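Local structure of 33 kDa chaperonin (Thermotoga maritima, 1VQ0) at residues A[42-45]-A[51-54]; A[58-63]-A[237-242]; A[79-84]-A[102-107]. The protein probably acts as a redox-regulated molecular chaperone that protects thermally unfolding and oxidatively damaged proteins from irreversible aggregation. All blocks are in the same frame, centred on the assembly; numbering follows the deposited sequence.

Contact 1 (A[42-45]-A[51-54])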
ATOM      1  N   HIS A  42      -0.997  23.935  15.731  1.00 31.19           N
ATOM      2  CA  HIS A  42      -1.421  24.137  14.343  1.00 29.90           C
ATOM      3  C   HIS A  42      -2.473  25.202  14.135  1.00 30.25           C
ATOM      4  O   HIS A  42      -2.850  25.425  13.012  1.00 30.65           O
ATOM      5  CB  HIS A  42      -1.995  22.829  13.808  1.00 29.00           C
ATOM      6  CG  HIS A  42      -0.979  21.749  13.630  1.00 27.68           C
ATOM      7  ND1 HIS A  42       0.106  21.873  12.781  1.00 26.49           N
ATOM      8  CD2 HIS A  42      -0.918  20.496  14.153  1.00 32.66           C
ATOM      9  CE1 HIS A  42       0.782  20.734  12.787  1.00 28.08           C
ATOM     10  NE2 HIS A  42       0.187  19.883  13.613  1.00 31.07           N
ATOM     11  N   ALA A  43      -2.962  25.817  15.207  1.00 30.20           N
ATOM     12  CA  ALA A  43      -4.014  26.819  15.127  1.00 30.14           C
ATOM     13  C   ALA A  43      -5.183  26.292  14.286  1.00 30.15           C
ATOM     14  O   ALA A  43      -5.660  26.957  13.346  1.00 29.98           O
ATOM     15  CB  ALA A  43      -3.462  28.165  14.571  1.00 28.96           C
ATOM     16  N   LEU A  44      -5.629  25.085  14.646  1.00 30.12           N
ATOM     17  CA  LEU A  44      -6.705  24.391  13.937  1.00 30.41           C
ATOM     18  C   LEU A  44      -8.042  25.089  14.104  1.00 30.56           C
ATOM     19  O   LEU A  44      -8.378  25.561  15.160  1.00 33.00           O
ATOM     20  CB  LEU A  44      -6.844  22.932  14.431  1.00 31.47           C
ATOM     21  CG  LEU A  44      -5.626  22.001  14.294  1.00 30.18           C
ATOM     22  CD1 LEU A  44      -5.968  20.679  14.795  1.00 32.44           C
ATOM     23  CD2 LEU A  44      -5.108  21.891  12.847  1.00 27.90           C
ATOM     24  N   SER A  45      -8.825  25.104  13.040  1.00 30.15           N
ATOM     25  CA  SER A  45     -10.224  25.475  13.096  1.00 28.17           C
ATOM     26  C   SER A  45     -10.969  24.424  13.900  1.00 28.51           C
ATOM     27  O   SER A  45     -10.433  23.336  14.192  1.00 28.12           O
ATOM     28  CB  SER A  45     -10.766  25.506  11.669  1.00 28.14           C
ATOM     29  OG  SER A  45     -10.830  24.174  11.107  1.00 27.47           O
ATOM     30  N   VAL A  51     -11.413  16.577  12.851  1.00 34.66           N
ATOM     31  CA  VAL A  51     -10.902  15.644  11.845  1.00 33.36           C
ATOM     32  C   VAL A  51      -9.540  15.063  12.261  1.00 33.01           C
ATOM     33  O   VAL A  51      -9.354  13.851  12.317  1.00 33.84           O
ATOM     34  CB  VAL A  51     -10.759  16.330  10.451  1.00 32.76           C
ATOM     35  CG1 VAL A  51     -10.214  15.329   9.412  1.00 31.53           C
ATOM     36  CG2 VAL A  51     -12.090  16.836   9.956  1.00 30.68           C
ATOM     37  N   LEU A  52      -8.591  15.947  12.535  1.00 32.80           N
ATOM     38  CA  LEU A  52      -7.299  15.538  13.065  1.00 32.07           C
ATOM     39  C   LEU A  52      -7.388  14.797  14.411  1.00 32.64           C
ATOM     40  O   LEU A  52      -6.681  13.842  14.618  1.00 33.62           O
ATOM     41  CB  LEU A  52      -6.340  16.704  13.134  1.00 31.82           C
ATOM     42  CG  LEU A  52      -4.871  16.388  13.527  1.00 31.35           C
ATOM     43  CD1 LEU A  52      -4.275  15.242  12.704  1.00 29.29           C
ATOM     44  CD2 LEU A  52      -3.951  17.588  13.433  1.00 27.96           C
ATOM     45  N   GLY A  53      -8.246  15.269  15.313  1.00 32.36           N
ATOM     46  CA  GLY A  53      -8.419  14.652  16.611  1.00 31.00           C
ATOM     47  C   GLY A  53      -8.854  13.196  16.484  1.00 31.62           C
ATOM     48  O   GLY A  53      -8.327  12.313  17.141  1.00 33.63           O
ATOM     49  N   ARG A  54      -9.796  12.934  15.610  1.00 30.83           N
ATOM     50  CA  ARG A  54     -10.258  11.598  15.436  1.00 31.57           C
ATOM     51  C   ARG A  54      -9.153  10.687  14.929  1.00 32.50           C
ATOM     52  O   ARG A  54      -9.046   9.514  15.364  1.00 32.97           O
ATOM     53  CB  ARG A  54     -11.386  11.535  14.450  1.00 32.18           C
ATOM     54  CG  ARG A  54     -12.768  12.020  14.965  1.00 35.76           C
ATOM     55  CD  ARG A  54     -13.913  11.535  14.039  1.00 33.98           C
ATOM     56  NE  ARG A  54     -15.148  12.260  14.290  1.00 37.33           N
ATOM     57  CZ  ARG A  54     -16.254  12.134  13.558  1.00 37.73           C
ATOM     58  NH1 ARG A  54     -16.279  11.310  12.534  1.00 39.68           N
ATOM     59  NH2 ARG A  54     -17.333  12.841  13.840  1.00 29.19           N
TER
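One methyl group, CD2 of Leu52, makes the closest approach to both Leu44 and the ring of His42. The setting is a short turn between helices 32-42 and 46-62. Helix 32-42 ends in a Schellman motif, with Ala43 in positive phi as the C-prime residue. Ser45 then takes the N-cap position of helix 46-62. Its OG caps the N of Ala48.

Leu44, between these two caps, turns back onto the second helix. Its CD1 lies 3.9 Å from CD2 of Leu52, and the two side chains cross at about a right angle. The first torsion of Leu52 sets this up: CG stands anti to the backbone N (chi1 -173°), and the branch reaches toward the turn. In Leu44, CG is instead anti to the carbonyl carbon (chi1 -59°), which sends CD1 toward Leu52. Both leucines are buried. Leu44 also packs on Pro102, and Leu52 on Val99 of strand 94-99.

The contact is purely apolar, with no hydrogen bond between 42-45 and 51-54. The polar end of His42 is engaged elsewhere: NE2 is hydrogen-bonded to the O of Gly97, with a weak second bond to the O of Trp277. Toward the helix, His42 offers carbon instead. Its CD2 comes within 4.3 Å of CD2 of Leu52, which approaches the imidazole obliquely.

Contact 2 (A[58-63]-A[237-242])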
ATOM      1  N   GLY A  58      -7.405   7.522  16.772  1.00 33.43           N
ATOM      2  CA  GLY A  58      -7.155   6.301  15.986  1.00 32.90           C
ATOM      3  C   GLY A  58      -5.749   5.786  16.147  1.00 33.82           C
ATOM      4  O   GLY A  58      -5.553   4.672  16.591  1.00 33.95           O
ATOM      5  N   ALA A  59      -4.773   6.604  15.775  1.00 35.07           N
ATOM      6  CA  ALA A  59      -3.360   6.284  15.973  1.00 34.49           C
ATOM      7  C   ALA A  59      -2.989   5.864  17.450  1.00 34.80           C
ATOM      8  O   ALA A  59      -2.260   4.882  17.673  1.00 36.42           O
ATOM      9  CB  ALA A  59      -2.494   7.434  15.468  1.00 32.76           C
ATOM     10  N   ALA A  60      -3.496   6.611  18.424  1.00 32.03           N
ATOM     11  CA  ALA A  60      -3.275   6.314  19.833  1.00 32.10           C
ATOM     12  C   ALA A  60      -3.812   4.972  20.240  1.00 32.01           C
ATOM     13  O   ALA A  60      -3.189   4.275  21.004  1.00 30.03           O
ATOM     14  CB  ALA A  60      -3.900   7.340  20.693  1.00 30.90           C
ATOM     15  N   LEU A  61      -4.992   4.633  19.735  1.00 31.97           N
ATOM     16  CA  LEU A  61      -5.646   3.387  20.136  1.00 32.10           C
ATOM     17  C   LEU A  61      -4.870   2.129  19.778  1.00 31.61           C
ATOM     18  O   LEU A  61      -5.028   1.086  20.449  1.00 32.56           O
ATOM     19  CB  LEU A  61      -7.077   3.325  19.579  1.00 31.98           C
ATOM     20  CG  LEU A  61      -8.080   4.226  20.319  1.00 29.53           C
ATOM     21  CD1 LEU A  61      -9.371   4.287  19.552  1.00 31.94           C
ATOM     22  CD2 LEU A  61      -8.399   3.812  21.722  1.00 33.65           C
ATOM     23  N   VAL A  62      -4.031   2.206  18.733  1.00 31.80           N
ATOM     24  CA  VAL A  62      -3.261   1.027  18.264  1.00 30.70           C
ATOM     25  C   VAL A  62      -1.895   0.989  18.937  1.00 31.35           C
ATOM     26  O   VAL A  62      -1.230  -0.026  18.854  1.00 32.62           O
ATOM     27  CB  VAL A  62      -3.094   0.925  16.719  1.00 31.02           C
ATOM     28  CG1 VAL A  62      -4.477   0.920  15.996  1.00 32.46           C
ATOM     29  CG2 VAL A  62      -2.325   2.096  16.200  1.00 29.05           C
ATOM     30  N   THR A  63      -1.484   2.050  19.656  1.00 31.97           N
ATOM     31  CA  THR A  63      -0.115   2.042  20.294  1.00 30.92           C
ATOM     32  C   THR A  63       0.274   0.814  21.105  1.00 31.02           C
ATOM     33  O   THR A  63       1.439   0.428  21.046  1.00 31.30           O
ATOM     34  CB  THR A  63       0.188   3.262  21.166  1.00 31.20           C
ATOM     35  OG1 THR A  63      -0.891   3.520  22.066  1.00 27.67           O
ATOM     36  CG2 THR A  63       0.320   4.551  20.287  1.00 30.12           C
ATOM     37  N   ALA A 237      -1.076   3.598  29.924  1.00 32.79           N
ATOM     38  CA  ALA A 237       0.084   4.396  29.578  1.00 33.17           C
ATOM     39  C   ALA A 237      -0.338   5.840  29.305  1.00 34.41           C
ATOM     40  O   ALA A 237      -1.477   6.133  29.014  1.00 35.50           O
ATOM     41  CB  ALA A 237       0.764   3.823  28.375  1.00 32.40           C
ATOM     42  N   GLU A 238       0.626   6.726  29.337  1.00 36.56           N
ATOM     43  CA  GLU A 238       0.407   8.147  29.056  1.00 37.31           C
ATOM     44  C   GLU A 238       0.640   8.402  27.585  1.00 35.81           C
ATOM     45  O   GLU A 238       1.679   8.033  27.036  1.00 36.37           O
ATOM     46  CB  GLU A 238       1.392   8.941  29.878  1.00 37.83           C
ATOM     47  CG  GLU A 238       1.148  10.421  30.025  1.00 45.55           C
ATOM     48  CD  GLU A 238       2.120  11.061  31.036  1.00 51.64           C
ATOM     49  OE1 GLU A 238       2.599  10.347  31.960  1.00 53.22           O
ATOM     50  OE2 GLU A 238       2.398  12.295  30.886  1.00 60.28           O
ATOM     51  N   ILE A 239      -0.344   9.002  26.931  1.00 34.66           N
ATOM     52  CA  ILE A 239      -0.213   9.408  25.493  1.00 35.07           C
ATOM     53  C   ILE A 239       0.273  10.842  25.488  1.00 35.07           C
ATOM     54  O   ILE A 239      -0.297  11.667  26.226  1.00 36.58           O
ATOM     55  CB  ILE A 239      -1.570   9.285  24.737  1.00 34.34           C
ATOM     56  CG1 ILE A 239      -2.097   7.846  24.828  1.00 32.98           C
ATOM     57  CG2 ILE A 239      -1.461   9.734  23.273  1.00 34.28           C
ATOM     58  CD1 ILE A 239      -1.268   6.811  24.083  1.00 31.57           C
ATOM     59  N   LYS A 240       1.339  11.135  24.742  1.00 34.10           N
ATOM     60  CA  LYS A 240       1.848  12.514  24.687  1.00 33.96           C
ATOM     61  C   LYS A 240       2.020  12.939  23.261  1.00 33.12           C
ATOM     62  O   LYS A 240       2.429  12.131  22.430  1.00 31.68           O
ATOM     63  CB  LYS A 240       3.237  12.682  25.365  1.00 35.93           C
ATOM     64  CG  LYS A 240       3.535  11.912  26.669  1.00 40.70           C
ATOM     65  CD  LYS A 240       3.494  12.740  27.916  1.00 49.71           C
ATOM     66  CE  LYS A 240       4.881  13.148  28.454  1.00 57.83           C
ATOM     67  NZ  LYS A 240       5.452  12.305  29.595  1.00 58.94           N
ATOM     68  N   TYR A 241       1.705  14.216  22.975  1.00 30.86           N
ATOM     69  CA  TYR A 241       2.064  14.794  21.703  1.00 30.30           C
ATOM     70  C   TYR A 241       3.592  14.903  21.695  1.00 31.95           C
ATOM     71  O   TYR A 241       4.186  15.466  22.618  1.00 32.80           O
ATOM     72  CB  TYR A 241       1.394  16.170  21.474  1.00 30.41           C
ATOM     73  CG  TYR A 241       1.289  16.548  20.029  1.00 30.13           C
ATOM     74  CD1 TYR A 241       2.345  17.133  19.380  1.00 29.92           C
ATOM     75  CD2 TYR A 241       0.167  16.216  19.298  1.00 29.66           C
ATOM     76  CE1 TYR A 241       2.269  17.432  18.037  1.00 27.99           C
ATOM     77  CE2 TYR A 241       0.074  16.488  17.958  1.00 28.65           C
ATOM     78  CZ  TYR A 241       1.128  17.110  17.332  1.00 27.82           C
ATOM     79  OH  TYR A 241       1.045  17.402  15.989  1.00 29.99           O
ATOM     80  N   LYS A 242       4.238  14.379  20.658  1.00 32.25           N
ATOM     81  CA  LYS A 242       5.676  14.541  20.553  1.00 32.44           C
ATOM     82  C   LYS A 242       6.171  14.486  19.118  1.00 31.73           C
ATOM     83  O   LYS A 242       5.726  13.675  18.345  1.00 32.31           O
ATOM     84  CB  LYS A 242       6.399  13.488  21.397  1.00 33.21           C
ATOM     85  CG  LYS A 242       7.744  13.991  21.910  1.00 39.60           C
ATOM     86  CD  LYS A 242       8.575  12.870  22.516  1.00 48.71           C
ATOM     87  CE  LYS A 242      10.063  13.238  22.509  1.00 52.94           C
ATOM     88  NZ  LYS A 242      10.716  12.705  23.717  1.00 53.71           N
TER
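This is a small, buried contact in the core, between the C-terminal part of helix 46-62 and strand 235-241 of the large mixed sheet. Ile239, which lies where that strand is interrupted, supplies its side of the contact alone. Its two branches serve different partners. CG2 stands anti to the backbone N and comes within 4.3 Å of CB of Ala60. CG1 is anti to the carbonyl carbon (chi1 -58°) and carries CD1 to 3.9 Å from OG1 of Thr63. That second approach is a van der Waals contact between a methyl and a hydroxyl oxygen.

The hydroxyl is satisfied within its own segment. OG1 of Thr63 donates to the O of Ala60 at 2.6 Å, in the carbonyl plane and with a C=O...O angle of 150°. The same carbonyl accepts the backbone N of Thr63 at 3.1 Å. Two bonds from one residue thus grip this oxygen and fix the rotation of the threonine side chain. Ile14 of strand 13-19 touches both Thr63 and Ile239, and Met31 packs on Ala60. Helix 46-62 here lies against the large mixed sheet of the Hsp33 fold at strand 235-241, with strand 13-19 next to it.

Contact 3 (A[79-84]-A[102-107])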
ATOM      1  N   ASN A  79     -10.668  14.216  -1.772  1.00 32.50           N
ATOM      2  CA  ASN A  79     -10.948  15.408  -2.547  1.00 32.07           C
ATOM      3  C   ASN A  79     -11.810  16.497  -1.828  1.00 31.46           C
ATOM      4  O   ASN A  79     -12.167  17.465  -2.440  1.00 31.45           O
ATOM      5  CB  ASN A  79     -11.567  15.051  -3.921  1.00 33.16           C
ATOM      6  CG  ASN A  79     -12.986  14.508  -3.815  1.00 33.05           C
ATOM      7  OD1 ASN A  79     -13.535  14.383  -2.726  1.00 34.49           O
ATOM      8  ND2 ASN A  79     -13.559  14.112  -4.967  1.00 36.65           N
ATOM      9  N   GLY A  80     -12.160  16.300  -0.568  1.00 31.09           N
ATOM     10  CA  GLY A  80     -12.769  17.346   0.202  1.00 31.68           C
ATOM     11  C   GLY A  80     -11.781  18.454   0.522  1.00 31.08           C
ATOM     12  O   GLY A  80     -10.606  18.306   0.247  1.00 29.30           O
ATOM     13  N   PRO A  81     -12.276  19.542   1.116  1.00 31.12           N
ATOM     14  CA  PRO A  81     -11.490  20.774   1.286  1.00 31.60           C
ATOM     15  C   PRO A  81     -10.386  20.692   2.335  1.00 32.62           C
ATOM     16  O   PRO A  81      -9.497  21.550   2.324  1.00 31.31           O
ATOM     17  CB  PRO A  81     -12.568  21.837   1.611  1.00 32.40           C
ATOM     18  CG  PRO A  81     -13.694  21.088   2.279  1.00 32.22           C
ATOM     19  CD  PRO A  81     -13.670  19.728   1.561  1.00 33.26           C
ATOM     20  N   ILE A  82     -10.435  19.687   3.243  1.00 31.93           N
ATOM     21  CA  ILE A  82      -9.275  19.406   4.101  1.00 32.94           C
ATOM     22  C   ILE A  82      -8.059  18.720   3.416  1.00 33.38           C
ATOM     23  O   ILE A  82      -6.938  18.912   3.860  1.00 32.61           O
ATOM     24  CB  ILE A  82      -9.643  18.682   5.416  1.00 32.50           C
ATOM     25  CG1 ILE A  82      -8.693  19.146   6.551  1.00 31.91           C
ATOM     26  CG2 ILE A  82      -9.645  17.166   5.235  1.00 33.59           C
ATOM     27  CD1 ILE A  82      -9.114  18.739   8.028  1.00 29.79           C
ATOM     28  N   ARG A  83      -8.336  17.923   2.373  1.00 34.14           N
ATOM     29  CA  ARG A  83      -7.377  17.342   1.425  1.00 35.23           C
ATOM     30  C   ARG A  83      -6.611  16.138   1.939  1.00 36.71           C
ATOM     31  O   ARG A  83      -6.548  15.090   1.283  1.00 36.48           O
ATOM     32  CB  ARG A  83      -6.417  18.390   0.866  1.00 35.74           C
ATOM     33  CG  ARG A  83      -7.088  19.605   0.248  1.00 40.88           C
ATOM     34  CD  ARG A  83      -6.241  20.423  -0.794  1.00 51.70           C
ATOM     35  NE  ARG A  83      -4.850  20.743  -0.415  1.00 58.40           N
ATOM     36  CZ  ARG A  83      -4.456  21.749   0.389  1.00 62.66           C
ATOM     37  NH1 ARG A  83      -5.334  22.567   0.995  1.00 62.84           N
ATOM     38  NH2 ARG A  83      -3.149  21.904   0.621  1.00 62.35           N
ATOM     39  N   ARG A  84      -6.013  16.299   3.114  1.00 36.72           N
ATOM     40  CA  ARG A  84      -5.171  15.277   3.708  1.00 37.09           C
ATOM     41  C   ARG A  84      -5.148  15.355   5.234  1.00 35.59           C
ATOM     42  O   ARG A  84      -5.111  16.440   5.801  1.00 33.65           O
ATOM     43  CB  ARG A  84      -3.711  15.388   3.213  1.00 37.03           C
ATOM     44  CG  ARG A  84      -3.047  14.009   3.186  1.00 41.60           C
ATOM     45  CD  ARG A  84      -1.809  13.993   2.424  1.00 43.16           C
ATOM     46  NE  ARG A  84      -1.213  12.664   2.250  1.00 44.08           N
ATOM     47  CZ  ARG A  84      -0.151  12.447   1.452  1.00 43.63           C
ATOM     48  NH1 ARG A  84       0.409  13.437   0.785  1.00 46.79           N
ATOM     49  NH2 ARG A  84       0.375  11.265   1.307  1.00 41.94           N
ATOM     50  N   PRO A 102      -5.511  23.432   7.653  1.00 31.74           N
ATOM     51  CA  PRO A 102      -5.846  23.661   9.053  1.00 32.36           C
ATOM     52  C   PRO A 102      -7.007  24.625   9.322  1.00 31.44           C
ATOM     53  O   PRO A 102      -7.547  24.610  10.413  1.00 31.61           O
ATOM     54  CB  PRO A 102      -4.533  24.250   9.668  1.00 32.98           C
ATOM     55  CG  PRO A 102      -3.617  24.566   8.577  1.00 32.07           C
ATOM     56  CD  PRO A 102      -4.136  23.858   7.332  1.00 31.79           C
ATOM     57  N   LYS A 103      -7.345  25.479   8.357  1.00 30.62           N
ATOM     58  CA  LYS A 103      -8.397  26.505   8.513  1.00 31.26           C
ATOM     59  C   LYS A 103      -9.744  26.087   7.888  1.00 31.69           C
ATOM     60  O   LYS A 103     -10.653  26.887   7.788  1.00 32.73           O
ATOM     61  CB  LYS A 103      -7.928  27.823   7.867  1.00 30.95           C
ATOM     62  CG  LYS A 103      -6.921  28.630   8.647  1.00 33.83           C
ATOM     63  CD  LYS A 103      -6.362  27.988   9.918  1.00 40.71           C
ATOM     64  CE  LYS A 103      -5.391  28.937  10.707  1.00 43.14           C
ATOM     65  NZ  LYS A 103      -6.107  29.705  11.742  1.00 41.77           N
ATOM     66  N   VAL A 104      -9.851  24.845   7.445  1.00 31.93           N
ATOM     67  CA  VAL A 104     -11.048  24.386   6.761  1.00 32.30           C
ATOM     68  C   VAL A 104     -12.314  24.618   7.616  1.00 31.84           C
ATOM     69  O   VAL A 104     -12.318  24.373   8.839  1.00 30.52           O
ATOM     70  CB  VAL A 104     -10.930  22.870   6.408  1.00 32.06           C
ATOM     71  CG1 VAL A 104     -10.917  22.023   7.656  1.00 32.30           C
ATOM     72  CG2 VAL A 104     -12.083  22.460   5.482  1.00 34.49           C
ATOM     73  N   GLU A 105     -13.368  25.098   6.950  1.00 31.65           N
ATOM     74  CA  GLU A 105     -14.693  25.261   7.528  1.00 32.85           C
ATOM     75  C   GLU A 105     -15.730  24.717   6.556  1.00 32.21           C
ATOM     76  O   GLU A 105     -15.572  24.805   5.355  1.00 32.90           O
ATOM     77  CB  GLU A 105     -15.023  26.725   7.725  1.00 33.57           C
ATOM     78  CG  GLU A 105     -14.163  27.491   8.712  1.00 39.02           C
ATOM     79  CD  GLU A 105     -14.557  28.996   8.771  1.00 40.98           C
ATOM     80  OE1 GLU A 105     -15.453  29.475   8.011  1.00 44.87           O
ATOM     81  OE2 GLU A 105     -13.953  29.712   9.579  1.00 46.89           O
ATOM     82  N   LEU A 106     -16.828  24.227   7.090  1.00 31.37           N
ATOM     83  CA  LEU A 106     -17.962  23.727   6.299  1.00 29.54           C
ATOM     84  C   LEU A 106     -19.214  23.907   7.173  1.00 29.04           C
ATOM     85  O   LEU A 106     -19.082  24.019   8.406  1.00 28.95           O
ATOM     86  CB  LEU A 106     -17.775  22.210   6.079  1.00 30.06           C
ATOM     87  CG  LEU A 106     -16.894  21.719   4.929  1.00 27.39           C
ATOM     88  CD1 LEU A 106     -16.930  20.204   4.868  1.00 28.67           C
ATOM     89  CD2 LEU A 106     -17.430  22.311   3.658  1.00 26.59           C
ATOM     90  N   PRO A 107     -20.409  23.923   6.586  1.00 27.08           N
ATOM     91  CA  PRO A 107     -21.628  23.851   7.375  1.00 25.85           C
ATOM     92  C   PRO A 107     -21.640  22.559   8.198  1.00 25.11           C
ATOM     93  O   PRO A 107     -20.970  21.568   7.855  1.00 24.39           O
ATOM     94  CB  PRO A 107     -22.729  23.781   6.303  1.00 26.07           C
ATOM     95  CG  PRO A 107     -22.090  24.524   5.063  1.00 24.56           C
ATOM     96  CD  PRO A 107     -20.696  23.995   5.132  1.00 27.39           C
TER
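Val104 has CG1 between its backbone N and carbonyl carbon (chi1 67°) and CG2 anti to the N, which sends its two methyls to neighbouring residues of 79-84. CG1 meets Ile82. CG2 meets Pro81. Ile82 has a chi1 of -146°, away from the staggered values, and an extended chi2, which carry its CG1 and CD1 to Val104. CD1 of Ile82 lies 3.8 Å from CG1 of Val104, and the two side chains cross at about a right angle.

The ring of Pro81 also crosses Val104 at about a right angle. Its CG is 3.8 Å from CG2 of Val104. The same ring carbon points at the end of Leu106, CG being 4.2 Å from its CD2. Ile82 and Val104 are buried; Pro81 is exposed and Leu106 partly so.

No hydrogen bond joins the two segments. A polar tie runs close by: the O of Pro81 accepts from ND2 of Asn101, the residue just before 102-107. Helix 46-62 lies beneath the contact, with Val51 against Ile82 and Leu47 against both Val104 and Leu106. Pro81 and Ile82 occupy the two central positions of a type I beta turn from Gly80 to Arg83. The turn is that of a beta hairpin, joining the adjacent antiparallel strands 71-78 and 84-90.

Helix 46-62 runs through the set. Contact 1 uses its N-terminal half, and contact 2 its C-terminal part and Thr63, with centres about 16 Å apart. They meet where NE2 of His42 packs 3.5 Å from OH of Tyr241. The centres of contacts 1 and 3 are about 11 Å apart, and the two are joined directly: OG of Ser45 is 2.7 Å from O of Val104, and N of Ser45 is 3.0 Å from O of Pro102. Contacts 2 and 3 do not touch, their nearest atoms being about 11 Å apart. Contact 1 comes near the metal site, with the His42 side chain about 8 Å from the zinc ion held by Cys243, Cys245, Cys275 and Cys278.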